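Local coordinates for protein peptidase M3B, oligoendopeptidase F (Enterococcus faecium, PDB 2QR4) that probably hydrolyses oligopeptides as a metal-dependent endopeptidase of the M3 family, at residues E444-M449 / Y500-Y505. Numbering follows the deposited sequence.
Sequences EFEHFM and YYVFQY
One face of the Y500 ring carries the side chain of E446, whose CG stands 4.3 Å above the ring plane, displaced toward the rim. H447 adjoins the same tyrosine rim to rim: the ring centroids are 5.8 Å apart and the planes inclined at 63°, so neither ring lies over the other. This buried contact belongs to the mainly helical M3 peptidase fold, where helix 418-454 meets the loop leading into helix 503-520. R235 from helix 234-240 also touches both H447 and Y500, and the ring of H450 meets that of Y500.

The direct polar link runs from the backbone N of Y500 to E446 OE2, at 2.8 Å with an N-H...O angle of 155°. The donor sits above the carboxylate plane, 46° out of it. E446 reaches the loop because CG is anti to the backbone N and the chain stays extended beyond it. The other carboxylate oxygen reaches the loop through two ordered waters. OE1 accepts from both, and one of them in turn accepts a weak bond from F503 N. The second water lies 2.8 Å from E446 OE1 and receives the backbone N-H of Y501 at an N-to-water distance of 2.7 Å.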
loop_
_atom_site.group_PDB
_atom_site.type_symbol
_atom_site.label_atom_id
_atom_site.label_comp_id
_atom_site.label_asym_id
_atom_site.label_seq_id
_atom_site.Cartn_x
_atom_site.Cartn_y
_atom_site.Cartn_z
ATOM N N GLU A 444 19.620 -12.453 3.778
ATOM C CA GLU A 444 20.346 -12.166 2.548
ATOM C C GLU A 444 19.395 -11.629 1.478
ATOM O O GLU A 444 19.723 -10.665 0.783
ATOM C CB GLU A 444 21.101 -13.406 2.045
ATOM C CG GLU A 444 22.075 -13.114 0.877
ATOM C CD GLU A 444 22.978 -14.308 0.510
ATOM O OE1 GLU A 444 23.033 -15.312 1.252
ATOM O OE2 GLU A 444 23.651 -14.237 -0.531
ATOM N N PHE A 445 18.212 -12.233 1.363
ATOM C CA PHE A 445 17.229 -11.766 0.395
ATOM C C PHE A 445 16.703 -10.394 0.788
ATOM O O PHE A 445 16.547 -9.509 -0.056
ATOM C CB PHE A 445 16.080 -12.756 0.237
ATOM C CG PHE A 445 15.273 -12.548 -1.014
ATOM C CD1 PHE A 445 15.843 -12.754 -2.261
ATOM C CD2 PHE A 445 13.943 -12.134 -0.945
ATOM C CE1 PHE A 445 15.107 -12.551 -3.420
ATOM C CE2 PHE A 445 13.195 -11.937 -2.097
ATOM C CZ PHE A 445 13.776 -12.144 -3.337
ATOM N N GLU A 446 16.442 -10.195 2.070
ATOM C CA GLU A 446 15.962 -8.886 2.508
ATOM C C GLU A 446 16.928 -7.792 2.094
ATOM O O GLU A 446 16.522 -6.771 1.542
ATOM C CB GLU A 446 15.716 -8.840 4.010
ATOM C CG GLU A 446 15.243 -7.485 4.507
ATOM C CD GLU A 446 14.700 -7.525 5.943
ATOM O OE1 GLU A 446 15.050 -8.456 6.701
ATOM O OE2 GLU A 446 13.922 -6.616 6.315
ATOM N N HIS A 447 18.216 -8.015 2.331
ATOM C CA HIS A 447 19.199 -7.001 1.995
ATOM C C HIS A 447 19.281 -6.819 0.486
ATOM O O HIS A 447 19.369 -5.691 -0.003
ATOM C CB HIS A 447 20.572 -7.332 2.579
ATOM C CG HIS A 447 21.521 -6.177 2.552
ATOM N ND1 HIS A 447 22.820 -6.288 2.107
ATOM C CD2 HIS A 447 21.350 -4.878 2.896
ATOM C CE1 HIS A 447 23.417 -5.113 2.193
ATOM N NE2 HIS A 447 22.547 -4.240 2.670
ATOM N N PHE A 448 19.248 -7.933 -0.243
ATOM C CA PHE A 448 19.270 -7.916 -1.714
ATOM C C PHE A 448 18.136 -7.047 -2.278
ATOM O O PHE A 448 18.356 -6.254 -3.186
ATOM C CB PHE A 448 19.206 -9.351 -2.249
ATOM C CG PHE A 448 18.924 -9.456 -3.728
ATOM C CD1 PHE A 448 19.958 -9.422 -4.650
ATOM C CD2 PHE A 448 17.623 -9.625 -4.190
ATOM C CE1 PHE A 448 19.705 -9.549 -6.014
ATOM C CE2 PHE A 448 17.356 -9.736 -5.561
ATOM C CZ PHE A 448 18.403 -9.708 -6.471
HETATM N N MSE A 449 16.938 -7.166 -1.715
HETATM C CA MSE A 449 15.813 -6.347 -2.166
HETATM C C MSE A 449 16.033 -4.853 -1.938
HETATM O O MSE A 449 15.704 -4.050 -2.803
HETATM C CB MSE A 449 14.508 -6.771 -1.478
HETATM C CG MSE A 449 13.893 -8.030 -2.050
HETATM SE SE MSE A 449 12.138 -8.405 -1.240
HETATM C CE MSE A 449 12.695 -8.713 0.624
ATOM N N TYR A 500 14.690 -5.357 8.666
ATOM C CA TYR A 500 15.946 -5.996 9.002
ATOM C C TYR A 500 15.882 -6.644 10.381
ATOM O O TYR A 500 16.695 -6.376 11.262
ATOM C CB TYR A 500 17.070 -4.979 8.934
ATOM C CG TYR A 500 17.516 -4.698 7.526
ATOM C CD1 TYR A 500 18.368 -5.572 6.862
ATOM C CD2 TYR A 500 17.097 -3.563 6.858
ATOM C CE1 TYR A 500 18.782 -5.319 5.579
ATOM C CE2 TYR A 500 17.517 -3.299 5.571
ATOM C CZ TYR A 500 18.361 -4.181 4.937
ATOM O OH TYR A 500 18.798 -3.922 3.654
ATOM N N TYR A 501 14.914 -7.528 10.539
ATOM C CA TYR A 501 14.660 -8.184 11.799
ATOM C C TYR A 501 15.203 -9.613 11.833
ATOM O O TYR A 501 15.843 -10.001 12.815
ATOM C CB TYR A 501 13.163 -8.191 12.034
ATOM C CG TYR A 501 12.685 -8.778 13.325
ATOM C CD1 TYR A 501 12.580 -7.994 14.457
ATOM C CD2 TYR A 501 12.263 -10.098 13.394
ATOM C CE1 TYR A 501 12.100 -8.506 15.640
ATOM C CE2 TYR A 501 11.777 -10.630 14.567
ATOM C CZ TYR A 501 11.696 -9.825 15.695
ATOM O OH TYR A 501 11.215 -10.328 16.884
ATOM N N VAL A 502 14.976 -10.382 10.765
ATOM C CA VAL A 502 15.277 -11.830 10.793
ATOM C C VAL A 502 16.720 -12.255 11.072
ATOM O O VAL A 502 16.926 -13.321 11.636
ATOM C CB VAL A 502 14.835 -12.567 9.507
ATOM C CG1 VAL A 502 13.347 -12.695 9.457
ATOM C CG2 VAL A 502 15.385 -11.872 8.279
ATOM N N PHE A 503 17.712 -11.458 10.674
ATOM C CA PHE A 503 19.103 -11.886 10.857
ATOM C C PHE A 503 19.408 -12.115 12.317
ATOM O O PHE A 503 20.329 -12.856 12.658
ATOM C CB PHE A 503 20.104 -10.886 10.278
ATOM C CG PHE A 503 20.396 -9.707 11.169
ATOM C CD1 PHE A 503 21.611 -9.613 11.843
ATOM C CD2 PHE A 503 19.477 -8.658 11.295
ATOM C CE1 PHE A 503 21.897 -8.501 12.660
ATOM C CE2 PHE A 503 19.746 -7.547 12.098
ATOM C CZ PHE A 503 20.951 -7.465 12.792
ATOM N N GLN A 504 18.637 -11.479 13.186
ATOM C CA GLN A 504 18.903 -11.610 14.610
ATOM C C GLN A 504 18.655 -13.019 15.136
ATOM O O GLN A 504 19.232 -13.408 16.152
ATOM C CB GLN A 504 18.139 -10.556 15.409
ATOM C CG GLN A 504 18.803 -9.193 15.284
ATOM C CD GLN A 504 17.952 -8.053 15.793
ATOM O OE1 GLN A 504 16.929 -7.705 15.195
ATOM N NE2 GLN A 504 18.385 -7.447 16.895
ATOM N N TYR A 505 17.821 -13.790 14.446
ATOM C CA TYR A 505 17.620 -15.175 14.850
ATOM C C TYR A 505 18.936 -15.941 14.740
ATOM O O TYR A 505 19.264 -16.724 15.603
ATOM C CB TYR A 505 16.559 -15.871 13.996
ATOM C CG TYR A 505 15.143 -15.391 14.210
ATOM C CD1 TYR A 505 14.519 -15.497 15.440
ATOM C CD2 TYR A 505 14.420 -14.866 13.159
ATOM C CE1 TYR A 505 13.207 -15.060 15.615
ATOM C CE2 TYR A 505 13.127 -14.441 13.322
ATOM C CZ TYR A 505 12.522 -14.533 14.530
ATOM O OH TYR A 505 11.231 -14.069 14.624
HETATM O O HOH W 1 17.505 -9.158 8.289
HETATM O O HOH W 2 13.328 -8.929 8.828
#